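Local structure of agmatinase (Deinococcus radiodurans, 1WOH) at residues 6-11 with 59-64; 65-68 with 72-75; 150-153 with 157-160; 34-39 with 121-126; 106-111 with 131-136. The protein probably hydrolyses agmatine to putrescine and urea, as expected of a manganese-dependent enzyme of the arginase (ureohydrolase) family. One frame throughout, in Å; residues are numbered along the deposited sequence.

Contact 1. Residues 6-11 with 59-64; sequences HLPYGG and SLRSVP
Pro-8 and Leu-60 bring two loops together, their CA atoms 5.1 Å apart, and each sits inside a type I beta turn, Leu-7 to Gly-10 on one side and Ser-59 to Ser-62 on the other. The turns are closed by their own backbone bonds, Gly-10 N to Leu-7 O and Ser-62 N to Ser-59 O; between them, the ring of Pro-8 meets Arg-61 and its carbonyl meets Leu-60. Pro-8 CG sits over one face of the Arg-61 guanidinium, toward its rim, 3.3 Å from Arg-61 NE. Two bends in the arginine chain, at chi2 (-89°) and chi3 (55°), bring NE and CZ over to Pro-8 CG. Nearer the backbone, Arg-61 CG and CD lie beside Pro-8 CB and CG. The price is a buried Arg-61 NE for which the model offers no partner. Leu-60 works with one branch: its CD1 reaches Pro-8 O at 3.4 Å and Gly-10 O at 4.0 Å, lying against the carbonyl side of the turn. A water joins the backbones, donating to Leu-60 O at 2.8 Å and, weakly, to His-6 O at 3.4 Å. Arg-53 of a second subunit bonds to Gly-11 O, and Arg-61 NH1 makes a weak bond to Ser-243 of a third, so the contact lies where subunits meet. Within the chain, the N-terminal loop ahead of strand 31-36 thus packs on the loop leaving helix 51-59, and Arg-61 also touches Leu-287 of helix 284-302.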
# COMPACT_ATOMS: atom_id res chain seq x y z
N HIS A 6 24.54 1.73 16.14
CA HIS A 6 23.13 1.86 15.80
C HIS A 6 22.64 0.66 15.00
O HIS A 6 23.42 0.01 14.31
CB HIS A 6 22.88 3.12 14.96
CG HIS A 6 22.72 4.37 15.76
ND1 HIS A 6 21.71 4.54 16.69
CD2 HIS A 6 23.42 5.53 15.76
CE1 HIS A 6 21.80 5.75 17.22
NE2 HIS A 6 22.83 6.37 16.67
N LEU A 7 21.34 0.39 15.11
CA LEU A 7 20.71 -0.68 14.34
C LEU A 7 20.34 0.04 13.04
O LEU A 7 20.42 1.27 12.97
CB LEU A 7 19.45 -1.18 15.03
CG LEU A 7 19.59 -2.12 16.23
CD1 LEU A 7 20.13 -3.46 15.77
CD2 LEU A 7 20.50 -1.50 17.27
N PRO A 8 19.94 -0.70 12.00
CA PRO A 8 19.58 -0.06 10.72
C PRO A 8 18.55 1.07 10.83
O PRO A 8 18.61 2.04 10.08
CB PRO A 8 19.06 -1.23 9.89
CG PRO A 8 19.89 -2.37 10.39
CD PRO A 8 19.87 -2.16 11.89
N TYR A 9 17.61 0.94 11.76
CA TYR A 9 16.57 1.96 11.92
C TYR A 9 16.97 3.14 12.80
O TYR A 9 16.17 4.05 13.02
CB TYR A 9 15.29 1.33 12.48
CG TYR A 9 15.51 0.46 13.69
CD1 TYR A 9 15.89 -0.87 13.56
CD2 TYR A 9 15.33 0.97 14.98
CE1 TYR A 9 16.08 -1.68 14.67
CE2 TYR A 9 15.52 0.16 16.10
CZ TYR A 9 15.90 -1.16 15.94
OH TYR A 9 16.07 -1.97 17.04
N GLY A 10 18.20 3.13 13.30
CA GLY A 10 18.64 4.22 14.15
C GLY A 10 19.68 5.14 13.54
O GLY A 10 20.48 4.72 12.70
N GLY A 11 19.67 6.39 13.98
CA GLY A 11 20.64 7.37 13.50
C GLY A 11 20.20 8.13 12.27
O GLY A 11 19.20 7.79 11.63
N SER A 59 21.33 1.86 2.94
CA SER A 59 22.76 1.59 3.08
C SER A 59 23.15 1.32 4.53
O SER A 59 24.25 0.80 4.79
CB SER A 59 23.59 2.75 2.54
OG SER A 59 23.53 3.88 3.40
N LEU A 60 22.28 1.66 5.47
CA LEU A 60 22.57 1.41 6.88
C LEU A 60 22.55 -0.10 7.14
O LEU A 60 22.99 -0.56 8.19
CB LEU A 60 21.58 2.14 7.78
CG LEU A 60 21.58 3.67 7.61
CD1 LEU A 60 20.73 4.31 8.69
CD2 LEU A 60 23.01 4.19 7.69
N ARG A 61 22.04 -0.85 6.17
CA ARG A 61 22.00 -2.31 6.27
C ARG A 61 23.28 -2.86 5.65
O ARG A 61 23.49 -4.07 5.63
CB ARG A 61 20.79 -2.86 5.52
CG ARG A 61 19.50 -2.91 6.32
CD ARG A 61 19.38 -4.22 7.08
NE ARG A 61 20.54 -4.48 7.92
CZ ARG A 61 20.65 -5.53 8.74
NH1 ARG A 61 19.67 -6.41 8.83
NH2 ARG A 61 21.75 -5.68 9.47
N SER A 62 24.12 -1.96 5.13
CA SER A 62 25.37 -2.34 4.49
C SER A 62 26.53 -1.40 4.83
O SER A 62 27.19 -0.86 3.94
CB SER A 62 25.19 -2.38 2.97
OG SER A 62 24.19 -3.31 2.58
N VAL A 63 26.77 -1.20 6.12
CA VAL A 63 27.85 -0.32 6.56
C VAL A 63 29.18 -1.07 6.51
O VAL A 63 29.31 -2.15 7.09
CB VAL A 63 27.60 0.20 7.99
CG1 VAL A 63 28.71 1.15 8.40
CG2 VAL A 63 26.25 0.89 8.07
N PRO A 64 30.19 -0.50 5.83
CA PRO A 64 31.52 -1.10 5.70
C PRO A 64 32.33 -1.00 6.98
O PRO A 64 32.01 -0.21 7.86
CB PRO A 64 32.14 -0.30 4.57
CG PRO A 64 31.62 1.08 4.86
CD PRO A 64 30.14 0.81 5.15
O HOH W 1 23.18 -0.11 10.94

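Contact 2. Residues 65-68 with 72-75; sequences PFTG and KTRL
Phe-66 faces Arg-74 as an antiparallel hydrogen-bonded pair, and of the residues here it has the largest area buried by the opposite segment. Its N donates to Arg-74 O at 3.0 Å, nearly straight (171°), while its O accepts from Arg-74 N at 2.8 Å. The ring, with CG beside the backbone N (chi1 -54°), runs alongside Leu-75 in the same direction, and Leu-75 CD1 meets its edge at CE1, 4.0 Å away. A water adds a further link, donating to Phe-66 O and accepting from Arg-74 NE, whereas Arg-74 NH1 turns to a salt bridge with Glu-299. One residue on, Thr-67 and Thr-73 form the non-hydrogen-bonded pair, CA atoms 4.1 Å apart, with both side chains on the other face. Their hydroxyls bond, Thr-67 OG1 to Thr-73 OG1 at 3.0 Å, and either may be the donor. Both OG1 atoms stand beside their own backbone N and both CG2 atoms anti to it, which brings Thr-67 CG2 within 3.6 Å of Thr-73 OG1. Replacing Thr-67 with a valine would probably leave the Thr-73 hydroxyl without its mate across the strands. Pro-65, after a cis peptide bond, lays CB 3.3 Å from Arg-74 O. Beyond Thr-67, Gly-68 N donates to Lys-72 O at 2.9 Å and carries the ladder toward the turn. Arg-185 of a neighbouring subunit binds Pro-65 O. Together these features make a short beta hairpin of strands 66-67 and 73-74, set against helix 284-302 apart from the main parallel sheet.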
# COMPACT_ATOMS: atom_id res chain seq x y z
N PRO A 65 33.41 -1.80 7.10
CA PRO A 65 33.89 -2.78 6.12
C PRO A 65 33.12 -4.09 6.18
O PRO A 65 32.26 -4.27 7.05
CB PRO A 65 35.36 -2.94 6.50
CG PRO A 65 35.29 -2.85 7.99
CD PRO A 65 34.35 -1.68 8.23
N PHE A 66 33.43 -5.01 5.26
CA PHE A 66 32.74 -6.29 5.20
C PHE A 66 33.67 -7.50 5.27
O PHE A 66 34.60 -7.63 4.49
CB PHE A 66 31.94 -6.40 3.89
CG PHE A 66 30.99 -5.27 3.66
CD1 PHE A 66 31.33 -4.21 2.82
CD2 PHE A 66 29.74 -5.26 4.28
CE1 PHE A 66 30.43 -3.16 2.60
CE2 PHE A 66 28.85 -4.21 4.07
CZ PHE A 66 29.19 -3.17 3.22
N THR A 67 33.37 -8.41 6.21
CA THR A 67 34.14 -9.63 6.38
C THR A 67 33.27 -10.79 5.87
O THR A 67 32.22 -11.07 6.44
CB THR A 67 34.50 -9.87 7.86
OG1 THR A 67 35.13 -8.69 8.39
CG2 THR A 67 35.46 -11.03 8.00
N GLY A 68 33.71 -11.45 4.81
CA GLY A 68 32.94 -12.54 4.24
C GLY A 68 33.07 -13.89 4.93
O GLY A 68 33.78 -14.03 5.92
N LYS A 72 37.84 -13.16 5.05
CA LYS A 72 38.57 -12.05 4.44
C LYS A 72 37.74 -10.79 4.57
O LYS A 72 36.50 -10.85 4.56
CB LYS A 72 38.84 -12.35 2.97
CG LYS A 72 39.63 -13.63 2.73
CD LYS A 72 39.78 -13.96 1.25
CE LYS A 72 40.59 -12.91 0.50
NZ LYS A 72 39.88 -11.60 0.39
N THR A 73 38.41 -9.65 4.70
CA THR A 73 37.72 -8.37 4.84
C THR A 73 37.95 -7.45 3.66
O THR A 73 39.06 -7.35 3.13
CB THR A 73 38.17 -7.65 6.12
OG1 THR A 73 37.86 -8.47 7.26
CG2 THR A 73 37.46 -6.30 6.27
N ARG A 74 36.89 -6.76 3.23
CA ARG A 74 36.98 -5.84 2.11
C ARG A 74 36.60 -4.44 2.58
O ARG A 74 35.80 -4.28 3.49
CB ARG A 74 36.08 -6.30 0.96
CG ARG A 74 36.65 -7.50 0.20
CD ARG A 74 35.83 -7.85 -1.02
NE ARG A 74 34.49 -8.29 -0.67
CZ ARG A 74 33.57 -8.66 -1.56
NH1 ARG A 74 33.86 -8.64 -2.86
NH2 ARG A 74 32.37 -9.05 -1.15
N LEU A 75 37.20 -3.43 1.94
CA LEU A 75 37.00 -2.03 2.27
C LEU A 75 37.58 -1.66 3.64
O LEU A 75 37.18 -0.67 4.25
CB LEU A 75 35.51 -1.66 2.21
CG LEU A 75 34.92 -1.68 0.80
CD1 LEU A 75 33.46 -1.24 0.86
CD2 LEU A 75 35.71 -0.74 -0.12
O HOH W 2 34.58 -9.54 2.05

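Contact 3. Residues 150-153 with 157-160; sequences DTRN and WSNS
A single guanidinium, that of Arg-152, does nearly all the work here, with one nitrogen, NH2, giving bonds to two different residues. It donates to Asn-159 OD1 at 2.8 Å and to Ser-160 OG at 2.8 Å, both bonds well bent and both acceptors tilted from the guanidinium plane. The amide of Asn-159 stands almost perpendicular to the guanidinium, the planes 85° apart, yet NH2 lies in the plane of its carbonyl. Over one face, above the centre, sits Ser-158 CB, 3.3 Å from Arg-152 NH1. The arginine leaves the backbone extended and bends only at chi3 (72°), which carries the group across Ser-158 and passes CD by Ser-160 OG at 3.4 Å. A weak bond from Arg-152 NE to Asn-153 OD1 helps hold its rotation, and Arg-152 NH1 is taken by Ser-90 of a neighbouring subunit. On the opposite segment Ser-158 OG accepts from Ser-160 N at 3.2 Å, an ST turn, with the three side chains disposed around the guanidinium. A leucine in place of Arg-152 would probably leave Asn-159 OD1 and Ser-160 OG without their common donor, and uncover Ser-158. Asn-159 ND2 is bound by Glu-274, and the Asn-159 side chain is about 4 Å from that of His-121, which binds manganese in another structure of this protein; none is bound here. This is consistent with Arg-152 helping to position residues that border the metal site. Both segments belong to the long loop between strand 137-142 and helix 162-169, closed on itself here, with Trp-157 resting on Arg-165 of that helix.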
# COMPACT_ATOMS: atom_id res chain seq x y z
N ASP A 150 18.33 11.53 -29.42
CA ASP A 150 18.61 12.95 -29.60
C ASP A 150 17.46 13.76 -28.98
O ASP A 150 17.66 14.46 -27.98
CB ASP A 150 18.75 13.29 -31.09
CG ASP A 150 19.06 14.76 -31.33
OD1 ASP A 150 19.22 15.50 -30.34
OD2 ASP A 150 19.14 15.17 -32.51
N THR A 151 16.27 13.67 -29.57
CA THR A 151 15.10 14.37 -29.05
C THR A 151 13.94 13.41 -28.83
O THR A 151 13.72 12.48 -29.61
CB THR A 151 14.63 15.49 -30.02
OG1 THR A 151 15.60 16.53 -30.06
CG2 THR A 151 13.31 16.07 -29.54
N ARG A 152 13.19 13.65 -27.76
CA ARG A 152 12.03 12.84 -27.40
C ARG A 152 11.03 13.79 -26.75
O ARG A 152 11.40 14.62 -25.92
CB ARG A 152 12.42 11.75 -26.39
CG ARG A 152 11.37 10.66 -26.20
CD ARG A 152 11.49 10.02 -24.81
NE ARG A 152 11.01 10.94 -23.78
CZ ARG A 152 11.15 10.75 -22.47
NH1 ARG A 152 10.67 11.66 -21.62
NH2 ARG A 152 11.77 9.68 -22.00
N ASN A 153 9.76 13.67 -27.12
CA ASN A 153 8.71 14.52 -26.57
C ASN A 153 9.10 16.00 -26.53
O ASN A 153 8.91 16.67 -25.52
CB ASN A 153 8.32 14.05 -25.18
CG ASN A 153 7.83 12.62 -25.17
OD1 ASN A 153 8.58 11.69 -24.86
ND2 ASN A 153 6.57 12.42 -25.54
N TRP A 157 16.53 17.10 -23.07
CA TRP A 157 16.96 16.68 -21.74
C TRP A 157 16.18 15.57 -21.04
O TRP A 157 16.25 15.48 -19.82
CB TRP A 157 16.97 17.88 -20.78
CG TRP A 157 17.37 19.18 -21.40
CD1 TRP A 157 16.60 20.30 -21.51
CD2 TRP A 157 18.64 19.50 -21.97
NE1 TRP A 157 17.31 21.30 -22.11
CE2 TRP A 157 18.57 20.84 -22.41
CE3 TRP A 157 19.83 18.79 -22.15
CZ2 TRP A 157 19.64 21.49 -23.02
CZ3 TRP A 157 20.90 19.43 -22.76
CH2 TRP A 157 20.79 20.77 -23.19
N SER A 158 15.44 14.75 -21.78
CA SER A 158 14.68 13.67 -21.14
C SER A 158 15.63 12.59 -20.65
O SER A 158 16.83 12.62 -20.94
CB SER A 158 13.67 13.05 -22.11
OG SER A 158 14.32 12.23 -23.07
N ASN A 159 15.21 11.74 -20.05
CA ASN A 159 16.05 10.65 -19.59
C ASN A 159 16.39 9.67 -20.71
O ASN A 159 17.05 8.66 -20.49
CB ASN A 159 15.41 9.92 -18.40
CG ASN A 159 14.06 9.30 -18.72
OD1 ASN A 159 13.40 9.71 -19.68
ND2 ASN A 159 13.65 8.30 -17.95
N SER A 160 15.84 9.81 -21.73
CA SER A 160 16.15 8.93 -22.86
C SER A 160 17.35 9.47 -23.66
O SER A 160 17.80 8.83 -24.61
CB SER A 160 14.95 8.81 -23.80
OG SER A 160 13.84 8.23 -23.13

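Contact 4. Residues 34-39 with 121-126; sequences LGVPFD and HSVSYP
Val-36, of strand 31-36, is the first residue of its segment to reach Val-123, their CA atoms being 7.2 Å apart. Its CG1, anti to the backbone N (chi1 -172°), meets Val-123 CG1 at 3.5 Å, tighter than usual for two methyl groups, as the two side chains slide past each other in opposite directions. Pro-37 then turns the chain as the centre of an inverse gamma turn, closed by a weak bond from Phe-38 N to Val-36 O, and points the other way. Phe-38 comes back to the same partner: its CB lies 3.9 Å from Val-123 CG1, so this one methyl is held between valine and phenylalanine. Farther out, the ring meets Ser-122 OG obliquely at CE2, 3.4 Å away. From here the chain turns off, and Asp-39 pairs with Arg-49. Behind the second segment, Val-123 also rests on Val-273 of strand 266-273, and His-121, which binds manganese in another structure of this protein, is here hydrogen-bonded through NE2 to Ser-227 OG. Valine methyls and the Phe-38 CB form the apolar part; between these two segments the fit is by van der Waals contact, while polar bonds such as His-121 N to Glu-274 hold the 3-10 segment from other sides.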
# COMPACT_ATOMS: atom_id res chain seq x y z
N LEU A 34 27.10 11.61 -3.44
CA LEU A 34 26.44 12.87 -3.74
C LEU A 34 25.10 12.51 -4.34
O LEU A 34 25.03 11.71 -5.28
CB LEU A 34 27.25 13.70 -4.74
CG LEU A 34 26.56 15.01 -5.16
CD1 LEU A 34 26.57 15.98 -4.00
CD2 LEU A 34 27.27 15.62 -6.36
N GLY A 35 24.03 13.09 -3.81
CA GLY A 35 22.71 12.79 -4.32
C GLY A 35 22.18 13.83 -5.28
O GLY A 35 22.51 15.01 -5.18
N VAL A 36 21.35 13.37 -6.22
CA VAL A 36 20.74 14.24 -7.22
C VAL A 36 19.26 13.85 -7.30
O VAL A 36 18.86 13.07 -8.17
CB VAL A 36 21.40 14.04 -8.61
CG1 VAL A 36 20.87 15.09 -9.58
CG2 VAL A 36 22.92 14.12 -8.49
N PRO A 37 18.44 14.38 -6.38
CA PRO A 37 16.99 14.12 -6.28
C PRO A 37 16.19 14.83 -7.36
O PRO A 37 15.34 15.67 -7.07
CB PRO A 37 16.66 14.60 -4.87
CG PRO A 37 17.55 15.78 -4.71
CD PRO A 37 18.87 15.31 -5.32
N PHE A 38 16.46 14.45 -8.60
CA PHE A 38 15.84 15.04 -9.78
C PHE A 38 15.11 13.97 -10.58
O PHE A 38 15.74 13.01 -11.03
CB PHE A 38 16.95 15.67 -10.63
CG PHE A 38 16.47 16.35 -11.88
CD1 PHE A 38 16.27 17.72 -11.91
CD2 PHE A 38 16.27 15.62 -13.06
CE1 PHE A 38 15.89 18.37 -13.08
CE2 PHE A 38 15.89 16.26 -14.24
CZ PHE A 38 15.69 17.64 -14.25
N ASP A 39 13.80 14.11 -10.76
CA ASP A 39 13.05 13.12 -11.53
C ASP A 39 12.04 13.72 -12.50
O ASP A 39 11.18 13.00 -13.02
CB ASP A 39 12.35 12.11 -10.60
CG ASP A 39 11.21 12.71 -9.77
OD1 ASP A 39 10.83 13.88 -10.01
OD2 ASP A 39 10.69 12.00 -8.89
N HIS A 121 17.43 8.95 -15.02
CA HIS A 121 18.67 8.82 -15.78
C HIS A 121 19.23 10.07 -16.43
O HIS A 121 20.43 10.13 -16.75
CB HIS A 121 18.53 7.71 -16.83
CG HIS A 121 19.80 6.95 -17.04
ND1 HIS A 121 19.83 5.65 -17.52
CD2 HIS A 121 21.09 7.28 -16.80
CE1 HIS A 121 21.08 5.22 -17.55
NE2 HIS A 121 21.86 6.19 -17.11
N SER A 122 18.40 11.09 -16.61
CA SER A 122 18.90 12.31 -17.23
C SER A 122 20.04 12.94 -16.43
O SER A 122 20.83 13.70 -16.98
CB SER A 122 17.77 13.34 -17.39
OG SER A 122 17.60 14.11 -16.21
N VAL A 123 20.14 12.60 -15.14
CA VAL A 123 21.21 13.18 -14.32
C VAL A 123 22.61 12.72 -14.75
O VAL A 123 23.60 13.38 -14.42
CB VAL A 123 21.00 12.87 -12.82
CG1 VAL A 123 19.64 13.38 -12.36
CG2 VAL A 123 21.15 11.38 -12.56
N SER A 124 22.69 11.60 -15.47
CA SER A 124 23.99 11.09 -15.92
C SER A 124 24.70 12.09 -16.83
O SER A 124 25.93 12.12 -16.87
CB SER A 124 23.84 9.76 -16.66
OG SER A 124 23.32 8.76 -15.81
N TYR A 125 23.94 12.89 -17.56
CA TYR A 125 24.54 13.87 -18.45
C TYR A 125 25.35 14.92 -17.68
O TYR A 125 26.56 15.04 -17.87
CB TYR A 125 23.47 14.53 -19.34
CG TYR A 125 23.92 15.81 -20.00
CD1 TYR A 125 25.17 15.91 -20.61
CD2 TYR A 125 23.08 16.94 -20.02
CE1 TYR A 125 25.59 17.10 -21.22
CE2 TYR A 125 23.49 18.13 -20.63
CZ TYR A 125 24.74 18.21 -21.22
OH TYR A 125 25.16 19.39 -21.80
N PRO A 126 24.69 15.69 -16.78
CA PRO A 126 25.46 16.69 -16.04
C PRO A 126 26.55 16.10 -15.14
O PRO A 126 27.57 16.74 -14.89
CB PRO A 126 24.39 17.47 -15.27
CG PRO A 126 23.27 16.48 -15.13
CD PRO A 126 23.26 15.80 -16.48

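Contact 5. Residues 106-111 with 131-136; sequences QVRGRC and FADVPD
Arg-108, the last residue of helix 93-108, lies flat on Phe-131, and this stack is the dense part of the contact. The guanidinium and ring planes are 12° apart with centres 4.3 Å from each other, and the cation-pi geometry is off-centre, CZ standing 33° from the ring normal. The aliphatic part joins in: Arg-108 CD touches Phe-131 CE2 at 3.4 Å, and Arg-108 CG runs by Phe-131 CZ. Bends at chi2 and chi3 swing the chain over the ring. Phe-131 is buried: its side chain also packs on Pro-114 and Phe-116 of strand 114-118 and meets Tyr-225 edge-to-face. Val-134, buried as well, adds its CG2 3.6 Å from Arg-108 NH1. Toward solvent the contact thins to Asp-133, an exposed residue of the type I turn from Phe-131 to Val-134, which approaches the guanidinium from the opposite direction and at its edge. Arg-108 NH2 donates to Asp-133 OD2 at 2.6 Å in a salt bridge, reaching the syn side of the carboxylate, whose plane is turned 78° from that of the guanidinium. The same nitrogen also bonds to Ala-130 O. The arginine thus links the helix end to the loop before strand 137-142 in two ways, its face given to an aromatic ring and its edge to a carboxylate; the nearby negative charge probably favours the cation that the stack uses.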
# COMPACT_ATOMS: atom_id res chain seq x y z
N GLN A 106 33.28 19.29 -7.71
CA GLN A 106 33.81 19.54 -6.38
C GLN A 106 34.00 18.25 -5.59
O GLN A 106 34.99 18.08 -4.89
CB GLN A 106 32.89 20.49 -5.61
CG GLN A 106 32.68 21.84 -6.29
CD GLN A 106 31.78 22.76 -5.48
OE1 GLN A 106 30.74 22.34 -4.98
NE2 GLN A 106 32.18 24.02 -5.37
N VAL A 107 33.03 17.35 -5.71
CA VAL A 107 33.11 16.07 -5.00
C VAL A 107 34.21 15.19 -5.60
O VAL A 107 34.98 14.56 -4.87
CB VAL A 107 31.76 15.34 -5.05
CG1 VAL A 107 31.93 13.88 -4.60
CG2 VAL A 107 30.77 16.06 -4.14
N ARG A 108 34.29 15.17 -6.92
CA ARG A 108 35.31 14.37 -7.58
C ARG A 108 36.72 14.76 -7.14
O ARG A 108 37.58 13.91 -6.92
CB ARG A 108 35.19 14.52 -9.10
CG ARG A 108 34.78 13.25 -9.81
CD ARG A 108 35.90 12.76 -10.71
NE ARG A 108 36.12 13.67 -11.83
CZ ARG A 108 37.13 13.58 -12.69
NH1 ARG A 108 38.03 12.62 -12.57
NH2 ARG A 108 37.22 14.46 -13.68
N GLY A 109 36.95 16.07 -6.99
CA GLY A 109 38.26 16.55 -6.60
C GLY A 109 38.66 16.29 -5.16
O GLY A 109 39.77 16.64 -4.75
N ARG A 110 37.77 15.69 -4.38
CA ARG A 110 38.07 15.43 -2.98
C ARG A 110 37.98 13.96 -2.60
O ARG A 110 38.06 13.61 -1.43
CB ARG A 110 37.15 16.26 -2.08
CG ARG A 110 37.35 17.77 -2.22
CD ARG A 110 36.24 18.53 -1.53
NE ARG A 110 36.44 19.98 -1.53
CZ ARG A 110 36.46 20.75 -2.62
NH1 ARG A 110 36.30 20.22 -3.82
NH2 ARG A 110 36.65 22.06 -2.49
N CYS A 111 37.80 13.09 -3.59
CA CYS A 111 37.72 11.66 -3.31
C CYS A 111 38.30 10.86 -4.47
O CYS A 111 38.63 11.41 -5.52
CB CYS A 111 36.27 11.23 -3.07
SG CYS A 111 35.22 11.20 -4.55
N PHE A 131 33.64 14.99 -15.75
CA PHE A 131 34.77 14.12 -16.07
C PHE A 131 35.40 14.49 -17.41
O PHE A 131 35.94 13.64 -18.12
CB PHE A 131 34.31 12.65 -16.11
CG PHE A 131 33.80 12.14 -14.79
CD1 PHE A 131 32.59 12.59 -14.27
CD2 PHE A 131 34.55 11.22 -14.06
CE1 PHE A 131 32.12 12.12 -13.04
CE2 PHE A 131 34.10 10.75 -12.82
CZ PHE A 131 32.88 11.20 -12.31
N ALA A 132 35.32 15.77 -17.76
CA ALA A 132 35.88 16.23 -19.03
C ALA A 132 37.39 16.00 -19.14
O ALA A 132 37.91 15.83 -20.24
CB ALA A 132 35.56 17.71 -19.22
N ASP A 133 38.08 15.98 -18.01
CA ASP A 133 39.53 15.79 -18.02
C ASP A 133 40.00 14.35 -17.98
O ASP A 133 41.20 14.09 -17.85
CB ASP A 133 40.16 16.57 -16.86
CG ASP A 133 39.75 16.04 -15.50
OD1 ASP A 133 40.07 16.71 -14.49
OD2 ASP A 133 39.12 14.97 -15.43
N VAL A 134 39.08 13.40 -18.10
CA VAL A 134 39.45 11.98 -18.09
C VAL A 134 39.71 11.50 -19.51
O VAL A 134 38.80 11.44 -20.34
CB VAL A 134 38.34 11.12 -17.45
CG1 VAL A 134 38.73 9.65 -17.50
CG2 VAL A 134 38.09 11.55 -16.02
N PRO A 135 40.97 11.15 -19.82
CA PRO A 135 41.33 10.68 -21.16
C PRO A 135 40.64 9.38 -21.58
O PRO A 135 40.56 8.43 -20.81
CB PRO A 135 42.85 10.53 -21.08
CG PRO A 135 43.07 10.16 -19.65
CD PRO A 135 42.14 11.10 -18.92
N ASP A 136 40.13 9.37 -22.81
CA ASP A 136 39.46 8.21 -23.38
C ASP A 136 38.46 7.60 -22.40
O ASP A 136 38.47 6.40 -22.16
CB ASP A 136 40.48 7.16 -23.80
CG ASP A 136 41.39 7.65 -24.91
OD1 ASP A 136 40.87 8.00 -25.99
OD2 ASP A 136 42.62 7.69 -24.70

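Overall arrangement
Contacts 3 and 4 gather at the metal site: their centres are about 14 Å apart and they touch, Trp-157 O lying 3.6 Å from Ser-122 CB, while His-121 belongs to the second segment of contact 4. Contact 5, between the end of helix 93-108 and the loop before strand 137-142, lies about 17 Å from contact 4 between centres, meeting it through Leu-34 CD2 and Val-107 CG2 at 4.2 Å. Contacts 1 and 2 form a second group away from the annotated sites, centres about 16 Å apart, joined where Pro-64 CB meets Leu-75 CD1; both reach the same neighbouring subunit. Contacts 1 and 3 lie on opposite sides of the chain's centre, about 37 Å apart between centres.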